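Large adhesion protein (Lap) involved in biofilm formation (Marinobacter hydrocarbonoclasticus, PDB 6XI3) is a biofilm adhesin whose tandem Ig-like beta-sandwich repeats bind calcium, which probably helps extend the molecule toward its target. Local coordinates at residues 88-93 with 118-123; 129-134 with 139-144; 145-150 with 172-177. All blocks are in the same frame, centred on the assembly; numbering follows the deposited sequence.

Contact 1: 88-93 with 118-123; sequences VDISSL and GALDAT. With CA (calcium ion), chain E.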
loop_
_atom_site.group_PDB
_atom_site.type_symbol
_atom_site.label_atom_id
_atom_site.label_comp_id
_atom_site.label_asym_id
_atom_site.label_seq_id
_atom_site.Cartn_x
_atom_site.Cartn_y
_atom_site.Cartn_z
ATOM N N VAL A 88 -16.228 48.847 -30.651
ATOM C CA VAL A 88 -17.246 47.842 -31.058
ATOM C C VAL A 88 -17.320 46.784 -29.947
ATOM O O VAL A 88 -16.285 46.249 -29.575
ATOM C CB VAL A 88 -16.920 47.201 -32.416
ATOM C CG1 VAL A 88 -17.895 46.082 -32.738
ATOM C CG2 VAL A 88 -16.893 48.257 -33.520
ATOM N N ASP A 89 -18.510 46.483 -29.471
ATOM C CA ASP A 89 -18.755 45.523 -28.366
ATOM C C ASP A 89 -18.548 44.086 -28.854
ATOM O O ASP A 89 -19.383 43.605 -29.636
ATOM C CB ASP A 89 -20.182 45.666 -27.866
ATOM C CG ASP A 89 -20.413 44.977 -26.528
ATOM O OD1 ASP A 89 -19.507 44.223 -26.025
ATOM O OD2 ASP A 89 -21.472 45.219 -25.994
ATOM N N ILE A 90 -17.510 43.414 -28.365
ATOM C CA ILE A 90 -17.294 41.968 -28.655
ATOM C C ILE A 90 -17.422 41.124 -27.381
ATOM O O ILE A 90 -16.983 39.959 -27.407
ATOM C CB ILE A 90 -15.971 41.758 -29.400
ATOM C CG1 ILE A 90 -14.776 42.348 -28.657
ATOM C CG2 ILE A 90 -16.109 42.364 -30.807
ATOM C CD1 ILE A 90 -13.451 42.043 -29.316
ATOM N N SER A 91 -18.158 41.622 -26.388
ATOM C CA SER A 91 -18.441 40.878 -25.135
ATOM C C SER A 91 -19.330 39.664 -25.433
ATOM O O SER A 91 -19.283 38.727 -24.659
ATOM C CB SER A 91 -19.049 41.754 -24.078
ATOM O OG SER A 91 -20.333 42.183 -24.484
ATOM N N SER A 92 -20.093 39.665 -26.523
ATOM C CA SER A 92 -20.909 38.498 -26.949
ATOM C C SER A 92 -20.001 37.387 -27.499
ATOM O O SER A 92 -20.488 36.280 -27.659
ATOM C CB SER A 92 -21.962 38.905 -27.951
ATOM O OG SER A 92 -21.376 39.343 -29.173
ATOM N N LEU A 93 -18.743 37.661 -27.839
ATOM C CA LEU A 93 -17.920 36.660 -28.540
ATOM C C LEU A 93 -17.105 35.890 -27.499
ATOM O O LEU A 93 -16.846 36.442 -26.403
ATOM C CB LEU A 93 -17.009 37.309 -29.575
ATOM C CG LEU A 93 -17.744 38.138 -30.633
ATOM C CD1 LEU A 93 -16.764 38.706 -31.650
ATOM C CD2 LEU A 93 -18.816 37.314 -31.317
ATOM N N GLY A 118 -7.748 38.590 -35.937
ATOM C CA GLY A 118 -7.085 38.925 -34.669
ATOM C C GLY A 118 -7.396 37.828 -33.681
ATOM O O GLY A 118 -8.006 36.806 -34.095
ATOM N N ALA A 119 -7.024 38.022 -32.435
ATOM C CA ALA A 119 -7.266 37.036 -31.358
ATOM C C ALA A 119 -7.937 37.762 -30.183
ATOM O O ALA A 119 -7.612 38.948 -29.960
ATOM C CB ALA A 119 -5.942 36.408 -30.993
ATOM N N LEU A 120 -8.877 37.091 -29.508
ATOM C CA LEU A 120 -9.557 37.582 -28.293
ATOM C C LEU A 120 -9.131 36.696 -27.111
ATOM O O LEU A 120 -9.195 35.451 -27.250
ATOM C CB LEU A 120 -11.066 37.490 -28.515
ATOM C CG LEU A 120 -11.959 37.925 -27.353
ATOM C CD1 LEU A 120 -11.723 39.379 -26.957
ATOM C CD2 LEU A 120 -13.426 37.727 -27.708
ATOM N N ASP A 121 -8.745 37.325 -26.000
ATOM C CA ASP A 121 -8.373 36.630 -24.738
ATOM C C ASP A 121 -8.829 37.491 -23.565
ATOM O O ASP A 121 -8.002 38.146 -22.944
ATOM C CB ASP A 121 -6.894 36.271 -24.708
ATOM C CG ASP A 121 -6.523 35.366 -23.527
ATOM O OD1 ASP A 121 -7.430 34.825 -22.827
ATOM O OD2 ASP A 121 -5.346 35.173 -23.356
ATOM N N ALA A 122 -10.142 37.553 -23.409
ATOM C CA ALA A 122 -10.860 38.314 -22.386
ATOM C C ALA A 122 -11.052 37.433 -21.156
ATOM O O ALA A 122 -11.383 38.013 -20.148
ATOM C CB ALA A 122 -12.195 38.776 -22.918
ATOM N N THR A 123 -10.918 36.103 -21.260
ATOM C CA THR A 123 -11.199 35.176 -20.118
ATOM C C THR A 123 -9.983 34.273 -19.843
ATOM O O THR A 123 -9.492 33.612 -20.782
ATOM C CB THR A 123 -12.487 34.382 -20.367
ATOM O OG1 THR A 123 -13.533 35.294 -20.688
ATOM C CG2 THR A 123 -12.939 33.578 -19.168
HETATM CA CA CA E . -8.767 32.981 -22.832
HETATM O O HOH W 1 -7.000 31.731 -21.825
#
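Leu120 pushes its isobutyl group between Ile90 and Leu93, and that side chain accounts for the whole direct contact. From CB, which has no close partner in 88-93, the chain runs to CG anti to the backbone N (chi1 179°), which carries the fork toward the turn. There the branches part: CD1 meets Ile90 CD1 at 4.0 Å, the two side chains sliding past each other in opposite directions, while CD2 lies 4.1 Å from Leu93 CB and 3.9 Å from Leu93 O. Ile90 and Leu93 are brought together by a type I turn, closed by the bond from Leu93 N to Ile90 O (2.9 Å). An Asx turn overlaps its start: Asp89 OD1 accepts from Ser91 N on its anti side and from Ser91 OG on its syn side, both donors standing out of the carboxylate plane (35° and 28°) on the same face. After Leu120 the chain turns to calcium, bound by Asp121 OD1 and Thr123 O, both at 2.3 Å; Asp95, Asp149 and Asn205 complete the protein ligands. The contact closes one end of the sandwich, where strand 82-89 exits facing strand 111-120 of the other sheet, with Leu98 of strand 96-105 touching all three apolar side chains.

Contact 2: 129-134 with 139-144; sequences VSVGTI and QTVNLS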
loop_
_atom_site.group_PDB
_atom_site.type_symbol
_atom_site.label_atom_id
_atom_site.label_comp_id
_atom_site.label_asym_id
_atom_site.label_seq_id
_atom_site.Cartn_x
_atom_site.Cartn_y
_atom_site.Cartn_z
ATOM N N VAL A 129 -10.786 20.013 -10.566
ATOM C CA VAL A 129 -11.336 18.641 -10.439
ATOM C C VAL A 129 -11.480 18.315 -8.951
ATOM O O VAL A 129 -10.657 18.774 -8.156
ATOM C CB VAL A 129 -10.469 17.601 -11.140
ATOM C CG1 VAL A 129 -9.128 17.416 -10.446
ATOM C CG2 VAL A 129 -11.240 16.294 -11.232
ATOM N N SER A 130 -12.510 17.569 -8.595
ATOM C CA SER A 130 -12.740 17.218 -7.179
ATOM C C SER A 130 -13.344 15.819 -7.093
ATOM O O SER A 130 -14.203 15.460 -7.934
ATOM C CB SER A 130 -13.546 18.288 -6.483
ATOM O OG SER A 130 -14.909 17.953 -6.444
ATOM N N VAL A 131 -12.841 15.036 -6.143
ATOM C CA VAL A 131 -13.376 13.684 -5.877
ATOM C C VAL A 131 -14.643 13.839 -5.052
ATOM O O VAL A 131 -14.593 14.409 -3.978
ATOM C CB VAL A 131 -12.351 12.792 -5.174
ATOM C CG1 VAL A 131 -12.986 11.463 -4.789
ATOM C CG2 VAL A 131 -11.159 12.580 -6.068
ATOM N N GLY A 132 -15.761 13.355 -5.565
ATOM C CA GLY A 132 -17.017 13.355 -4.801
ATOM C C GLY A 132 -16.986 12.235 -3.785
ATOM O O GLY A 132 -17.280 12.475 -2.595
ATOM N N THR A 133 -16.741 11.021 -4.257
ATOM C CA THR A 133 -16.567 9.856 -3.361
ATOM C C THR A 133 -15.619 8.867 -4.014
ATOM O O THR A 133 -15.661 8.705 -5.247
ATOM C CB THR A 133 -17.843 9.064 -3.039
ATOM O OG1 THR A 133 -18.371 8.503 -4.230
ATOM C CG2 THR A 133 -18.930 9.887 -2.418
ATOM N N ILE A 134 -14.844 8.208 -3.172
ATOM C CA ILE A 134 -14.213 6.915 -3.500
ATOM C C ILE A 134 -15.047 5.872 -2.774
ATOM O O ILE A 134 -15.009 5.831 -1.540
ATOM C CB ILE A 134 -12.730 6.900 -3.098
ATOM C CG1 ILE A 134 -11.940 7.952 -3.874
ATOM C CG2 ILE A 134 -12.120 5.512 -3.258
ATOM C CD1 ILE A 134 -10.624 8.339 -3.194
ATOM N N GLN A 139 -15.677 -0.206 -5.535
ATOM C CA GLN A 139 -14.375 0.092 -6.213
ATOM C C GLN A 139 -14.664 1.026 -7.387
ATOM O O GLN A 139 -14.330 0.693 -8.538
ATOM C CB GLN A 139 -13.651 -1.196 -6.626
ATOM C CG GLN A 139 -13.509 -2.167 -5.458
ATOM C CD GLN A 139 -12.512 -3.294 -5.639
ATOM O OE1 GLN A 139 -11.476 -3.165 -6.271
ATOM N NE2 GLN A 139 -12.773 -4.383 -4.957
ATOM N N THR A 140 -15.336 2.127 -7.096
ATOM C CA THR A 140 -15.682 3.165 -8.100
ATOM C C THR A 140 -15.382 4.547 -7.538
ATOM O O THR A 140 -15.200 4.687 -6.327
ATOM C CB THR A 140 -17.149 3.084 -8.532
ATOM O OG1 THR A 140 -17.955 3.338 -7.380
ATOM C CG2 THR A 140 -17.534 1.751 -9.135
ATOM N N VAL A 141 -15.270 5.532 -8.419
ATOM C CA VAL A 141 -15.054 6.932 -8.004
ATOM C C VAL A 141 -16.051 7.800 -8.776
ATOM O O VAL A 141 -16.313 7.503 -9.973
ATOM C CB VAL A 141 -13.590 7.356 -8.200
ATOM C CG1 VAL A 141 -13.118 7.124 -9.617
ATOM C CG2 VAL A 141 -13.396 8.812 -7.819
ATOM N N ASN A 142 -16.667 8.737 -8.059
ATOM C CA ASN A 142 -17.436 9.868 -8.638
ATOM C C ASN A 142 -16.534 11.100 -8.612
ATOM O O ASN A 142 -15.955 11.390 -7.529
ATOM C CB ASN A 142 -18.742 10.109 -7.873
ATOM C CG ASN A 142 -19.673 8.917 -7.895
ATOM O OD1 ASN A 142 -19.455 7.950 -8.639
ATOM N ND2 ASN A 142 -20.719 8.970 -7.081
ATOM N N LEU A 143 -16.403 11.763 -9.758
ATOM C CA LEU A 143 -15.540 12.949 -9.990
ATOM C C LEU A 143 -16.451 14.037 -10.530
ATOM O O LEU A 143 -17.371 13.714 -11.296
ATOM C CB LEU A 143 -14.492 12.679 -11.080
ATOM C CG LEU A 143 -13.487 11.566 -10.830
ATOM C CD1 LEU A 143 -12.640 11.319 -12.057
ATOM C CD2 LEU A 143 -12.594 11.879 -9.639
ATOM N N SER A 144 -16.114 15.285 -10.287
ATOM C CA SER A 144 -16.799 16.406 -10.953
ATOM C C SER A 144 -15.780 17.527 -11.053
ATOM O O SER A 144 -14.727 17.397 -10.438
ATOM C CB SER A 144 -18.054 16.804 -10.232
ATOM O OG SER A 144 -17.741 17.537 -9.066
HETATM O O HOH W 2 -17.535 16.245 -6.973
HETATM O O HOH W 3 -18.462 6.087 -6.720
#
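A beta hairpin of the Ig-like sandwich, strands 126-135 and 140-148, pairs here in antiparallel fashion and is interrupted by a classic beta bulge. Gly132 and Thr133 both face Asn142, so the register slips by one residue. The evidence lies at Asn142 O, which takes Gly132 N at 2.8 Å, with the donor tilted 32° from the carbonyl plane, and Thr133 N in a weak, longer bond. Asn142 N completes the bulge by returning to Thr133 O at 3.0 Å. Regular pairing precedes it, where Ser130 and Ser144 exchange two bonds, and Ile134 and Val141 follow as a non-hydrogen-bonded pair. On the inward face Val131 spreads its methyls. CG1, anti to the backbone N (chi1 174°), meets Val141 CG2 at 4.0 Å, the side chains crossing at about a right angle, and CG2 reaches Leu143 CD2 at 3.9 Å. Val197 of strand 193-202 touches Val131 and Leu143. The other face is polar: Thr133 and Asn142 lie side by side, but the amide oxygen of Asn142 is held by the backbone N of Gly184 in strand 180-186. A water on this face gives that oxygen a weak bond and lies 2.9 Å from Thr140 OG1.

Contact 3: 145-150 with 172-177; sequences GTTTDV and ATVGAD. With CA (calcium ion), chain E.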
loop_
_atom_site.group_PDB
_atom_site.type_symbol
_atom_site.label_atom_id
_atom_site.label_comp_id
_atom_site.label_asym_id
_atom_site.label_seq_id
_atom_site.Cartn_x
_atom_site.Cartn_y
_atom_site.Cartn_z
ATOM N N GLY A 145 -16.078 18.549 -11.843
ATOM C CA GLY A 145 -15.205 19.717 -11.927
ATOM C C GLY A 145 -15.855 20.846 -12.683
ATOM O O GLY A 145 -17.013 20.721 -13.102
ATOM N N THR A 146 -15.076 21.895 -12.858
ATOM C CA THR A 146 -15.492 23.183 -13.443
ATOM C C THR A 146 -14.408 23.518 -14.440
ATOM O O THR A 146 -13.278 23.043 -14.250
ATOM C CB THR A 146 -15.627 24.308 -12.398
ATOM O OG1 THR A 146 -14.329 24.540 -11.842
ATOM C CG2 THR A 146 -16.609 23.986 -11.301
ATOM N N THR A 147 -14.740 24.333 -15.433
ATOM C CA THR A 147 -13.721 24.934 -16.311
ATOM C C THR A 147 -14.079 26.392 -16.530
ATOM O O THR A 147 -15.239 26.737 -16.355
ATOM C CB THR A 147 -13.615 24.171 -17.644
ATOM O OG1 THR A 147 -14.840 24.312 -18.357
ATOM C CG2 THR A 147 -13.292 22.710 -17.425
ATOM N N THR A 148 -13.105 27.156 -17.001
ATOM C CA THR A 148 -13.266 28.548 -17.464
ATOM C C THR A 148 -12.558 28.651 -18.815
ATOM O O THR A 148 -11.421 28.184 -18.920
ATOM C CB THR A 148 -12.673 29.522 -16.428
ATOM O OG1 THR A 148 -13.325 29.265 -15.190
ATOM C CG2 THR A 148 -12.868 30.972 -16.796
ATOM N N ASP A 149 -13.213 29.259 -19.808
ATOM C CA ASP A 149 -12.670 29.432 -21.176
ATOM C C ASP A 149 -12.328 28.092 -21.847
ATOM O O ASP A 149 -11.444 28.068 -22.695
ATOM C CB ASP A 149 -11.424 30.316 -21.198
ATOM C CG ASP A 149 -11.259 30.962 -22.576
ATOM O OD1 ASP A 149 -12.283 31.031 -23.259
ATOM O OD2 ASP A 149 -10.117 31.314 -22.955
ATOM N N VAL A 150 -13.021 27.019 -21.508
ATOM C CA VAL A 150 -12.955 25.732 -22.256
ATOM C C VAL A 150 -14.292 25.534 -22.965
ATOM O O VAL A 150 -15.320 25.654 -22.293
ATOM C CB VAL A 150 -12.663 24.554 -21.309
ATOM C CG1 VAL A 150 -12.652 23.222 -22.066
ATOM C CG2 VAL A 150 -11.370 24.783 -20.559
ATOM N N ALA A 172 -14.261 13.011 -19.950
ATOM C CA ALA A 172 -15.556 13.645 -19.670
ATOM C C ALA A 172 -15.744 14.811 -20.635
ATOM O O ALA A 172 -14.757 15.469 -20.990
ATOM C CB ALA A 172 -15.632 14.116 -18.239
ATOM N N THR A 173 -16.997 15.104 -20.917
ATOM C CA THR A 173 -17.410 16.175 -21.856
ATOM C C THR A 173 -17.778 17.427 -21.059
ATOM O O THR A 173 -18.566 17.332 -20.107
ATOM C CB THR A 173 -18.567 15.667 -22.724
ATOM O OG1 THR A 173 -17.993 14.600 -23.475
ATOM C CG2 THR A 173 -19.129 16.728 -23.646
ATOM N N VAL A 174 -17.194 18.550 -21.436
ATOM C CA VAL A 174 -17.506 19.875 -20.852
ATOM C C VAL A 174 -18.909 20.292 -21.318
ATOM O O VAL A 174 -19.141 20.291 -22.544
ATOM C CB VAL A 174 -16.416 20.873 -21.257
ATOM C CG1 VAL A 174 -16.748 22.288 -20.815
ATOM C CG2 VAL A 174 -15.067 20.435 -20.715
ATOM N N GLY A 175 -19.788 20.630 -20.368
ATOM C CA GLY A 175 -21.160 21.113 -20.599
ATOM C C GLY A 175 -21.200 22.597 -20.961
ATOM O O GLY A 175 -20.131 23.259 -21.014
ATOM N N ALA A 176 -22.408 23.119 -21.175
ATOM C CA ALA A 176 -22.663 24.523 -21.570
ATOM C C ALA A 176 -22.152 25.457 -20.468
ATOM O O ALA A 176 -21.522 26.468 -20.802
ATOM C CB ALA A 176 -24.138 24.728 -21.865
ATOM N N ASP A 177 -22.333 25.097 -19.197
ATOM C CA ASP A 177 -21.873 25.930 -18.044
ATOM C C ASP A 177 -20.392 25.663 -17.721
ATOM O O ASP A 177 -19.890 26.217 -16.719
ATOM C CB ASP A 177 -22.749 25.692 -16.814
ATOM C CG ASP A 177 -22.614 24.302 -16.201
ATOM O OD1 ASP A 177 -21.807 23.500 -16.716
ATOM O OD2 ASP A 177 -23.341 24.016 -15.229
HETATM CA CA CA E . -8.767 32.981 -22.832
HETATM O O HOH W 4 -17.707 25.323 -14.707
HETATM O O HOH W 1 -7.000 31.731 -21.825
#
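Val174 makes both direct contacts with 145-150, one through each methyl. Its CG2 touches Val150 CG1 at 3.9 Å, and the two side chains cross at about a right angle. Its CG1, turned anti to the backbone N (chi1 174°), meets Thr147 OG1 at 3.7 Å, the two side chains crossing at a slant, and also lies 3.9 Å from Val150 O. This is van der Waals contact; the Thr147 hydroxyl donates to Gly178 O, in the loop after Asp177. No hydrogen bond runs directly between the segments. One water does the joining instead: it accepts from Thr147 N at 3.2 Å and donates to Asp177 O at 3.1 Å, tying the backbone of Thr147 to the loop that follows Val174. In the Ig-like beta-sandwich the two segments belong to different sheets, 145-148 to the strand 140-148 and 172-173 to the strand 167-173, and Val174 bridges them as its chain leaves the second sheet. Of the two segments, 145-150 binds calcium, through Asp149, just past the strand, which takes no part in the apolar contact. OD2 binds the metal at 2.1 Å, beside a water at 2.4 Å from the calcium, and Asp95, Asp121, Thr123 and Asn205 supply the other protein ligands. OD1 forms a salt bridge with Arg204, which probably helps to fix the rotation of the carboxylate.

How the contacts relate
Contacts 1 and 3 are small, buried and without direct hydrogen bonds; each joins the two sheets at one end of a sandwich through a few apolar groups. Contact 2 lies within one sheet and is partly buried: backbone bonds carry it, its Val and Leu side faces the core, and its Ser, Thr and Asn side faces outward and is watered. Contacts 2 and 3 share strand 140-148, with their centres about 17 Å apart. Contact 1 belongs to the preceding sandwich, yet it meets contact 3 at calcium, where Thr123 O and Asp149 OD2 are 3.2 Å apart as ligands of one ion. This bridging is consistent with calcium stiffening the junction between successive domains.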